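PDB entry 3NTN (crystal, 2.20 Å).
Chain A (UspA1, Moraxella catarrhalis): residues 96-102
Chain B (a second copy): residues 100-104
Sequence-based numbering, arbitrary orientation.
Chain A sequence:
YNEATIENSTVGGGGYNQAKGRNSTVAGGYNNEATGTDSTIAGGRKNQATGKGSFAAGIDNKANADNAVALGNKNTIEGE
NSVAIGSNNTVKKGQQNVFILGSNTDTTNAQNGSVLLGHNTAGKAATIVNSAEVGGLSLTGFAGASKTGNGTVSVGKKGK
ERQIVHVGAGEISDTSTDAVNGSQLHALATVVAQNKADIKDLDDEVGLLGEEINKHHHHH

Chain A 96-102: QNVFILG
Chain B, residues 100-104: ILGSN

The two stretches come from two copies of UspA1 and pack through side chains and the backbone of Gly B102, with no hydrogen bond between them. Measured from CA 97 to CA 101 in chain A and from CA 101 to CA 103 in chain B, they run 175° apart, essentially antiparallel. The register sets Asn A97 against Ser B103, with CA atoms 7.2 Å apart, and Phe A99 against Gly B102, CA to CA 6.8 Å. These separations leave room for side chains between the backbones, and 277 Å² of surface is buried, counting both sides.

Chain A begins extended at Gln A96 (phi/psi -93/151), passes through a left-handed conformation at Asn A97 (56/45), and returns to extended geometry at Val A98 (-109/136). Phe A99, Ile A100 and Leu A101 form a strand (-129/119, -122/124 and -124/102). In chain B, Ile B100 and Leu B101 are likewise in a strand (-124/124 and -125/101). Both copies turn a corner at residue 102, where the glycines adopt nearly fully extended angles, 170/-172 in chain A and 170/-176 in chain B. Ser B103 is extended (-146/151), and Asn B104 is left-handed (53/41).

The central interaction is a CH-pi contact. Phe A99 directs its CA-to-CB bond toward chain B and, with chi1 -63° (m) and chi2 -83°, lays one ring face over Gly B102. The glycine CA lies 3.8 Å from the ring centroid, only 15° off the ring normal, so one of its two hydrogens is directed at the aromatic face. The ring also lies close to the glycine backbone: Phe A99 CZ is 3.5 Å from Gly B102 C.

Apolar packing continues from the ring toward the two leucines, both in the tp rotamer (chi1/chi2 178°/63° in Leu A101, 176°/64° in Leu B101). Leu B101 leaves its backbone sideways, but its end comes nearer to chain A: its CG is 4.0 Å from Phe A99 CB, and its CD2 is 4.1 Å from Leu A101 CB. One leucine thus touches two alternate residues of the chain A strand, while Ile A100 between them points away (chi1 -55°, chi2 168°; mt).

Polar atoms meet at the other end of the contact. Ser B103 points toward chain A with chi1 49° (p), placing OG at the ring edge, 3.5 Å from Phe A99 CZ. Asn A97 (chi1 -57°, m; chi2 -71°) brings OD1 to 3.6 Å from Ser B103 OG, a proximity without a hydrogen bond.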

# COMPACT_ATOMS: atom_id res chain seq x y z
N GLN A 96 -14.89 -2.09 12.26
CA GLN A 96 -13.75 -2.02 13.13
C GLN A 96 -12.43 -2.10 12.41
O GLN A 96 -12.32 -2.74 11.37
CB GLN A 96 -13.83 -3.11 14.19
CG GLN A 96 -15.14 -3.08 14.98
CD GLN A 96 -15.22 -4.21 15.98
OE1 GLN A 96 -15.96 -5.17 15.77
NE2 GLN A 96 -14.43 -4.12 17.06
N ASN A 97 -11.40 -1.47 12.98
CA ASN A 97 -10.02 -1.62 12.50
C ASN A 97 -9.86 -1.25 11.03
O ASN A 97 -9.25 -2.01 10.25
CB ASN A 97 -9.53 -3.07 12.72
CG ASN A 97 -9.61 -3.49 14.17
OD1 ASN A 97 -8.84 -3.04 15.03
ND2 ASN A 97 -10.56 -4.36 14.46
N VAL A 98 -10.47 -0.14 10.65
CA VAL A 98 -10.41 0.34 9.27
C VAL A 98 -9.53 1.58 9.18
O VAL A 98 -9.64 2.45 10.01
CB VAL A 98 -11.77 0.66 8.74
CG1 VAL A 98 -11.64 1.38 7.42
CG2 VAL A 98 -12.58 -0.61 8.59
N PHE A 99 -8.67 1.65 8.16
CA PHE A 99 -7.57 2.63 8.11
C PHE A 99 -7.62 3.33 6.78
O PHE A 99 -7.49 2.66 5.75
CB PHE A 99 -6.21 1.93 8.33
CG PHE A 99 -6.10 1.28 9.70
CD1 PHE A 99 -5.73 2.04 10.85
CD2 PHE A 99 -6.46 -0.08 9.87
CE1 PHE A 99 -5.69 1.41 12.14
CE2 PHE A 99 -6.40 -0.69 11.14
CZ PHE A 99 -6.03 0.05 12.27
N ILE A 100 -7.81 4.66 6.81
CA ILE A 100 -7.92 5.44 5.59
C ILE A 100 -6.85 6.52 5.55
O ILE A 100 -6.73 7.30 6.47
CB ILE A 100 -9.35 6.09 5.45
CG1 ILE A 100 -10.42 5.01 5.53
CG2 ILE A 100 -9.48 6.75 4.09
CD1 ILE A 100 -11.85 5.55 5.70
N LEU A 101 -6.04 6.54 4.51
CA LEU A 101 -5.21 7.73 4.21
C LEU A 101 -5.58 8.12 2.78
O LEU A 101 -5.19 7.45 1.84
CB LEU A 101 -3.71 7.37 4.28
CG LEU A 101 -2.67 8.44 3.96
CD1 LEU A 101 -2.77 9.57 4.95
CD2 LEU A 101 -1.23 7.89 3.95
N GLY A 102 -6.39 9.15 2.64
CA GLY A 102 -7.13 9.36 1.38
C GLY A 102 -8.17 10.45 1.50
O GLY A 102 -8.24 11.17 2.51
N ILE B 100 3.92 2.59 10.17
CA ILE B 100 2.80 1.72 10.46
C ILE B 100 1.47 2.47 10.44
O ILE B 100 1.28 3.45 11.14
CB ILE B 100 2.97 1.06 11.87
CG1 ILE B 100 4.35 0.33 11.94
CG2 ILE B 100 1.82 0.11 12.13
CD1 ILE B 100 4.72 -0.17 13.35
N LEU B 101 0.53 2.02 9.62
CA LEU B 101 -0.83 2.52 9.73
C LEU B 101 -1.66 1.25 9.88
O LEU B 101 -1.84 0.53 8.91
CB LEU B 101 -1.22 3.34 8.47
CG LEU B 101 -2.68 3.85 8.39
CD1 LEU B 101 -2.98 4.84 9.50
CD2 LEU B 101 -2.99 4.45 7.03
N GLY B 102 -2.06 0.93 11.10
CA GLY B 102 -2.48 -0.42 11.42
C GLY B 102 -2.65 -0.63 12.91
O GLY B 102 -2.53 0.34 13.70
N SER B 103 -2.94 -1.86 13.30
CA SER B 103 -3.14 -2.23 14.68
C SER B 103 -2.63 -3.64 14.90
O SER B 103 -2.56 -4.43 13.97
CB SER B 103 -4.62 -2.18 15.04
OG SER B 103 -5.39 -2.88 14.08
N ASN B 104 -2.18 -3.92 16.13
CA ASN B 104 -1.80 -5.25 16.53
C ASN B 104 -0.80 -5.86 15.57
O ASN B 104 -0.91 -7.04 15.23
CB ASN B 104 -3.05 -6.16 16.68
CG ASN B 104 -3.95 -5.73 17.85
OD1 ASN B 104 -4.66 -4.74 17.74
ND2 ASN B 104 -3.93 -6.47 18.95